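Local structure of esterase D (Lactobacillus rhamnosus, 3E1G) at residues P15-G20 and A86-K91; V25-A30 and F96-S101. The protein probably hydrolyses carboxylic esters as a serine hydrolase of the alpha/beta-hydrolase fold. All blocks are in the same frame, centred on the assembly; numbering follows the deposited sequence.

Contact 1 (P15-G20 and A86-K91)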
loop_
_atom_site.group_PDB
_atom_site.type_symbol
_atom_site.label_atom_id
_atom_site.label_comp_id
_atom_site.label_asym_id
_atom_site.label_seq_id
_atom_site.Cartn_x
_atom_site.Cartn_y
_atom_site.Cartn_z
ATOM N N PRO A 15 10.898 0.819 9.997
ATOM C CA PRO A 15 9.532 0.778 10.537
ATOM C C PRO A 15 9.370 1.762 11.664
ATOM O O PRO A 15 10.293 1.914 12.495
ATOM C CB PRO A 15 9.395 -0.673 11.082
ATOM C CG PRO A 15 10.819 -1.186 11.199
ATOM C CD PRO A 15 11.599 -0.471 10.130
ATOM N N PHE A 16 8.166 2.305 11.809
ATOM C CA PHE A 16 7.887 3.214 12.912
ATOM C C PHE A 16 6.464 3.077 13.422
ATOM O O PHE A 16 5.594 2.572 12.721
ATOM C CB PHE A 16 8.184 4.659 12.522
ATOM C CG PHE A 16 7.291 5.204 11.435
ATOM C CD1 PHE A 16 7.644 5.081 10.112
ATOM C CD2 PHE A 16 6.213 6.011 11.750
ATOM C CE1 PHE A 16 6.941 5.733 9.150
ATOM C CE2 PHE A 16 5.581 6.710 10.805
ATOM C CZ PHE A 16 5.897 6.525 9.492
ATOM N N GLU A 17 6.285 3.417 14.711
ATOM C CA GLU A 17 4.969 3.362 15.388
ATOM C C GLU A 17 4.690 4.678 16.173
ATOM O O GLU A 17 5.588 5.213 16.874
ATOM C CB GLU A 17 4.929 2.189 16.354
ATOM C CG GLU A 17 3.532 1.875 16.864
ATOM C CD GLU A 17 3.419 0.510 17.553
ATOM O OE1 GLU A 17 4.435 -0.202 17.693
ATOM O OE2 GLU A 17 2.356 0.243 18.069
ATOM N N TYR A 18 3.421 5.106 16.158
ATOM C CA TYR A 18 2.937 6.131 17.059
ATOM C C TYR A 18 1.853 5.539 17.984
ATOM O O TYR A 18 0.969 4.823 17.516
ATOM C CB TYR A 18 2.325 7.310 16.255
ATOM C CG TYR A 18 3.245 7.934 15.201
ATOM C CD1 TYR A 18 4.602 8.122 15.440
ATOM C CD2 TYR A 18 2.722 8.447 14.031
ATOM C CE1 TYR A 18 5.406 8.791 14.498
ATOM C CE2 TYR A 18 3.516 9.007 13.080
ATOM C CZ TYR A 18 4.830 9.210 13.315
ATOM O OH TYR A 18 5.597 9.715 12.304
ATOM N N GLU A 19 1.960 5.798 19.306
ATOM C CA GLU A 19 0.960 5.296 20.270
ATOM C C GLU A 19 -0.296 6.105 20.136
ATOM O O GLU A 19 -0.240 7.293 19.825
ATOM C CB GLU A 19 1.484 5.397 21.730
ATOM C CG GLU A 19 2.807 4.642 21.999
ATOM C CD GLU A 19 2.748 3.165 21.616
ATOM O OE1 GLU A 19 1.700 2.501 21.872
ATOM O OE2 GLU A 19 3.701 2.697 20.949
ATOM N N GLY A 20 -1.444 5.420 20.195
ATOM C CA GLY A 20 -2.706 6.083 20.400
ATOM C C GLY A 20 -3.414 5.584 21.651
ATOM O O GLY A 20 -2.770 5.038 22.568
ATOM N N ALA A 86 -1.818 -8.028 13.388
ATOM C CA ALA A 86 -1.890 -8.692 14.706
ATOM C C ALA A 86 -1.295 -7.801 15.834
ATOM O O ALA A 86 -1.898 -7.649 16.916
ATOM C CB ALA A 86 -1.168 -10.073 14.671
ATOM N N HIS A 87 -0.139 -7.209 15.561
ATOM C CA HIS A 87 0.471 -6.239 16.476
ATOM C C HIS A 87 -0.569 -5.205 16.927
ATOM O O HIS A 87 -0.703 -4.914 18.113
ATOM C CB HIS A 87 1.660 -5.555 15.776
ATOM C CG HIS A 87 2.366 -4.515 16.618
ATOM N ND1 HIS A 87 3.127 -4.841 17.744
ATOM C CD2 HIS A 87 2.493 -3.171 16.453
ATOM C CE1 HIS A 87 3.653 -3.734 18.248
ATOM N NE2 HIS A 87 3.337 -2.714 17.444
ATOM N N MET A 88 -1.365 -4.724 16.009
ATOM C CA MET A 88 -2.198 -3.591 16.314
ATOM C C MET A 88 -3.550 -4.027 16.914
ATOM O O MET A 88 -4.103 -3.343 17.809
ATOM C CB MET A 88 -2.382 -2.719 15.087
ATOM C CG MET A 88 -1.044 -1.994 14.647
ATOM S SD MET A 88 -0.485 -0.783 15.873
ATOM C CE MET A 88 -1.420 0.634 15.330
ATOM N N THR A 89 -4.027 -5.205 16.524
ATOM C CA THR A 89 -5.316 -5.653 16.975
ATOM C C THR A 89 -5.226 -6.159 18.441
ATOM O O THR A 89 -6.197 -6.113 19.161
ATOM C CB THR A 89 -5.911 -6.771 16.074
ATOM O OG1 THR A 89 -5.049 -7.884 16.057
ATOM C CG2 THR A 89 -6.137 -6.302 14.689
ATOM N N ALA A 90 -4.020 -6.510 18.888
ATOM C CA ALA A 90 -3.802 -6.875 20.288
ATOM C C ALA A 90 -3.899 -5.682 21.204
ATOM O O ALA A 90 -4.058 -5.838 22.424
ATOM C CB ALA A 90 -2.424 -7.575 20.469
ATOM N N LYS A 91 -3.795 -4.491 20.628
ATOM C CA LYS A 91 -3.492 -3.251 21.382
ATOM C C LYS A 91 -4.725 -2.369 21.487
ATOM O O LYS A 91 -4.853 -1.622 22.430
ATOM C CB LYS A 91 -2.378 -2.450 20.660
ATOM C CG LYS A 91 -1.055 -2.498 21.339
ATOM C CD LYS A 91 0.138 -2.166 20.370
ATOM C CE LYS A 91 0.768 -0.834 20.711
ATOM N NZ LYS A 91 2.139 -0.722 20.161
#

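Contact 2 (V25-A30 and F96-S101). With DEP (diethyl phosphonate), chain B.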
loop_
_atom_site.group_PDB
_atom_site.type_symbol
_atom_site.label_atom_id
_atom_site.label_comp_id
_atom_site.label_asym_id
_atom_site.label_seq_id
_atom_site.Cartn_x
_atom_site.Cartn_y
_atom_site.Cartn_z
ATOM N N VAL A 25 -4.062 2.337 13.456
ATOM C CA VAL A 25 -4.042 2.238 11.952
ATOM C C VAL A 25 -2.745 1.620 11.414
ATOM O O VAL A 25 -1.671 1.958 11.848
ATOM C CB VAL A 25 -4.230 3.623 11.279
ATOM C CG1 VAL A 25 -4.323 3.472 9.764
ATOM C CG2 VAL A 25 -5.495 4.337 11.833
ATOM N N VAL A 26 -2.893 0.559 10.604
ATOM C CA VAL A 26 -1.759 -0.057 9.935
ATOM C C VAL A 26 -1.651 0.506 8.501
ATOM O O VAL A 26 -2.668 0.618 7.802
ATOM C CB VAL A 26 -1.916 -1.638 9.881
ATOM C CG1 VAL A 26 -0.906 -2.251 8.927
ATOM C CG2 VAL A 26 -1.741 -2.242 11.303
ATOM N N LEU A 27 -0.467 1.051 8.162
ATOM C CA LEU A 27 -0.245 1.677 6.827
ATOM C C LEU A 27 0.848 0.929 6.091
ATOM O O LEU A 27 1.864 0.592 6.683
ATOM C CB LEU A 27 0.136 3.176 6.963
ATOM C CG LEU A 27 -0.907 4.118 7.619
ATOM C CD1 LEU A 27 -0.279 5.568 7.834
ATOM C CD2 LEU A 27 -2.169 4.196 6.799
ATOM N N LEU A 28 0.464 0.360 4.958
ATOM C CA LEU A 28 1.345 -0.564 4.212
ATOM C C LEU A 28 1.811 0.106 2.964
ATOM O O LEU A 28 1.015 0.539 2.163
ATOM C CB LEU A 28 0.602 -1.894 3.864
ATOM C CG LEU A 28 -0.004 -2.726 5.065
ATOM C CD1 LEU A 28 -0.760 -3.948 4.548
ATOM C CD2 LEU A 28 1.103 -3.170 6.127
ATOM N N HIS A 29 3.117 0.092 2.751
ATOM C CA HIS A 29 3.735 0.945 1.781
ATOM C C HIS A 29 3.815 0.262 0.370
ATOM O O HIS A 29 3.264 -0.798 0.160
ATOM C CB HIS A 29 5.144 1.376 2.282
ATOM C CG HIS A 29 6.138 0.249 2.380
ATOM N ND1 HIS A 29 6.770 -0.279 1.265
ATOM C CD2 HIS A 29 6.790 -0.271 3.454
ATOM C CE1 HIS A 29 7.790 -1.025 1.650
ATOM N NE2 HIS A 29 7.784 -1.092 2.970
ATOM N N ALA A 30 4.326 1.004 -0.602
ATOM C CA ALA A 30 4.300 0.588 -2.030
ATOM C C ALA A 30 5.527 -0.220 -2.395
ATOM O O ALA A 30 6.509 -0.299 -1.622
ATOM C CB ALA A 30 4.196 1.831 -2.955
ATOM N N PHE A 96 -7.830 -0.010 11.794
ATOM C CA PHE A 96 -8.010 0.168 10.366
ATOM C C PHE A 96 -6.739 -0.232 9.661
ATOM O O PHE A 96 -5.633 -0.160 10.237
ATOM C CB PHE A 96 -8.342 1.636 10.043
ATOM C CG PHE A 96 -9.641 2.115 10.641
ATOM C CD1 PHE A 96 -10.797 2.253 9.841
ATOM C CD2 PHE A 96 -9.763 2.290 11.987
ATOM C CE1 PHE A 96 -11.994 2.704 10.381
ATOM C CE2 PHE A 96 -10.947 2.771 12.521
ATOM C CZ PHE A 96 -12.071 2.990 11.684
ATOM N N VAL A 97 -6.880 -0.669 8.427
ATOM C CA VAL A 97 -5.736 -1.095 7.618
ATOM C C VAL A 97 -5.848 -0.492 6.224
ATOM O O VAL A 97 -6.797 -0.748 5.519
ATOM C CB VAL A 97 -5.676 -2.662 7.456
ATOM C CG1 VAL A 97 -4.357 -3.077 6.723
ATOM C CG2 VAL A 97 -5.782 -3.357 8.810
ATOM N N PHE A 98 -4.849 0.312 5.854
ATOM C CA PHE A 98 -4.779 0.949 4.531
ATOM C C PHE A 98 -3.423 0.654 3.870
ATOM O O PHE A 98 -2.413 0.498 4.546
ATOM C CB PHE A 98 -4.960 2.474 4.672
ATOM C CG PHE A 98 -6.267 2.880 5.366
ATOM C CD1 PHE A 98 -7.443 2.943 4.667
ATOM C CD2 PHE A 98 -6.259 3.334 6.662
ATOM C CE1 PHE A 98 -8.573 3.480 5.247
ATOM C CE2 PHE A 98 -7.461 3.745 7.288
ATOM C CZ PHE A 98 -8.574 3.816 6.590
ATOM N N GLY A 99 -3.412 0.621 2.549
ATOM C CA GLY A 99 -2.207 0.355 1.808
ATOM C C GLY A 99 -2.127 1.106 0.485
ATOM O O GLY A 99 -3.141 1.379 -0.149
ATOM N N LEU A 100 -0.902 1.554 0.165
ATOM C CA LEU A 100 -0.564 2.228 -1.126
ATOM C C LEU A 100 -0.107 1.167 -2.098
ATOM O O LEU A 100 0.822 0.383 -1.790
ATOM C CB LEU A 100 0.608 3.208 -0.870
ATOM C CG LEU A 100 0.915 4.450 -1.712
ATOM C CD1 LEU A 100 2.446 4.752 -1.653
ATOM C CD2 LEU A 100 0.447 4.394 -3.074
ATOM N N SER A 101 -0.729 1.130 -3.272
ATOM C CA SER A 101 -0.304 0.232 -4.365
ATOM C C SER A 101 -0.087 -1.225 -3.873
ATOM O O SER A 101 -1.001 -1.860 -3.457
ATOM C CB SER A 101 0.936 0.798 -5.032
ATOM O OG SER A 101 1.115 0.267 -6.343
HETATM C C1 DEP B . 1.339 -2.468 -7.410
HETATM C C2 DEP B . 1.794 -3.891 -7.747
HETATM C C3 DEP B . 4.425 1.492 -7.140
HETATM C C4 DEP B . 5.652 1.082 -7.932
HETATM O O1 DEP B . 2.472 -1.577 -7.498
HETATM O O2 DEP B . 3.309 0.696 -7.560
HETATM O O3 DEP B . 3.485 -0.647 -5.265
HETATM P P DEP B . 2.603 -0.331 -6.548
#

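Contact 1 (P15-G20 and A86-K91)
Glu-17 meets His-87 and Lys-91 at the surface of the alpha/beta-hydrolase fold, where the outermost strand of the sheet, 16-18, faces the C-terminal end of helix 74-89. The two backbones stay well apart, Glu-17 and Met-88 being nearest with CA atoms 10.0 Å from each other, so side chains do the bridging. Glu-17 reaches across because its CG stands opposite the backbone N (chi1 -167°) and the chain beyond runs extended. His-87 NE2 donates to Glu-17 OE1 over 2.8 Å, nearly straight at 173°; the acceptor lies in the ring plane, whereas the N-H arrives from above the carboxylate plane, the two planes being 69° apart. A leucine in place of His-87 would probably leave OE1 without this donor and the carboxylate freer to turn. The other oxygen, Glu-17 OE2, forms a salt bridge with Lys-91 NZ, modelled at a very short 2.3 Å whose exact value deserves caution. Tyr-53 of the adjoining strand 51-54 also touches Glu-17, His-87 and Met-88. Further along, Glu-19, bent at chi2, crosses Lys-91 at about a right angle and extends the network by a long salt bridge, Glu-19 OE1 to Lys-91 NZ at 3.7 Å.

Contact 2 (V25-A30 and F96-S101)
Four backbone hydrogen bonds, each 2.9 Å long, join parallel strands 23-28 and 94-100 at the centre of the alpha/beta-hydrolase sheet: Val-26 N to Phe-96 O, Phe-98 N to Val-26 O, Leu-28 N to Phe-98 O and Leu-100 N to Leu-28 O. Their alternation between the strands, with the axes of 25-28 and 96-100 only 15° apart, is that of a regular parallel ladder. On one face Phe-98 packs against two residues. Val-25 brings CG1 to the ring edge, in its plane, 3.7 Å from Phe-98 CD2; a chi1 of -175°, with this methyl opposite the backbone N, places it there. Leu-27 CD2 touches Phe-98 CB. On the other face Val-26 and Val-97 lie side by side, their CG1 methyls 4.2 Å apart. Gly-99 brings its CA within 3.2 Å of Leu-28 O, a CA-H...O contact beside the last ladder bond. Past the end of strand 23-28, Ala-30 CB rests against Leu-100 CD1 at 3.6 Å.

Helices cover both faces: 39-47 and 234-247 lie over Val-25, Leu-27 and Phe-98, and 74-89 over Val-26, Leu-28 and Val-97. His-29 ND1 donates to Ala-30 O, and NE2 is hydrogen-bonded to Phe-57 N; Asp-37 accepts from Ala-30 N.

Strand 94-100 ends in a turn fitting a nucleophile elbow, with Ser-101 at positive phi (48°) just before helix 102-113. Ser-101 OG is bonded covalently to P of diethyl phosphonate, 1.6 Å away, and the ligand also receives hydrogen bonds from Tyr-31 N and Leu-102 N, consistent with an oxyanion hole. The covalent OG-P adduct is direct evidence of a reactive serine, in keeping with its predicted role as nucleophile of a triad with His-226 and Asp-195.

How the contacts relate
Contacts 1 and 2 have centres about 13 Å apart and interlock along the chain: strands 16-18 and 23-28 follow each other, as do helix 74-89 and strand 94-100. Met-88 joins them physically, its CG packing 3.4 Å from Val-26 CG2 and its CE 3.7 Å from Val-25 N. The helix that carries His-87 at the surface thus also covers the central strands. Contact 2 is buried, its centre about 5 Å from that of the chain, against about 17 Å for contact 1. Only contact 2 reaches the ligand-bearing serine, whose side chain is about 3 Å from that of His-226 and about 7 Å from that of Asp-195; contact 1 lies away from this site.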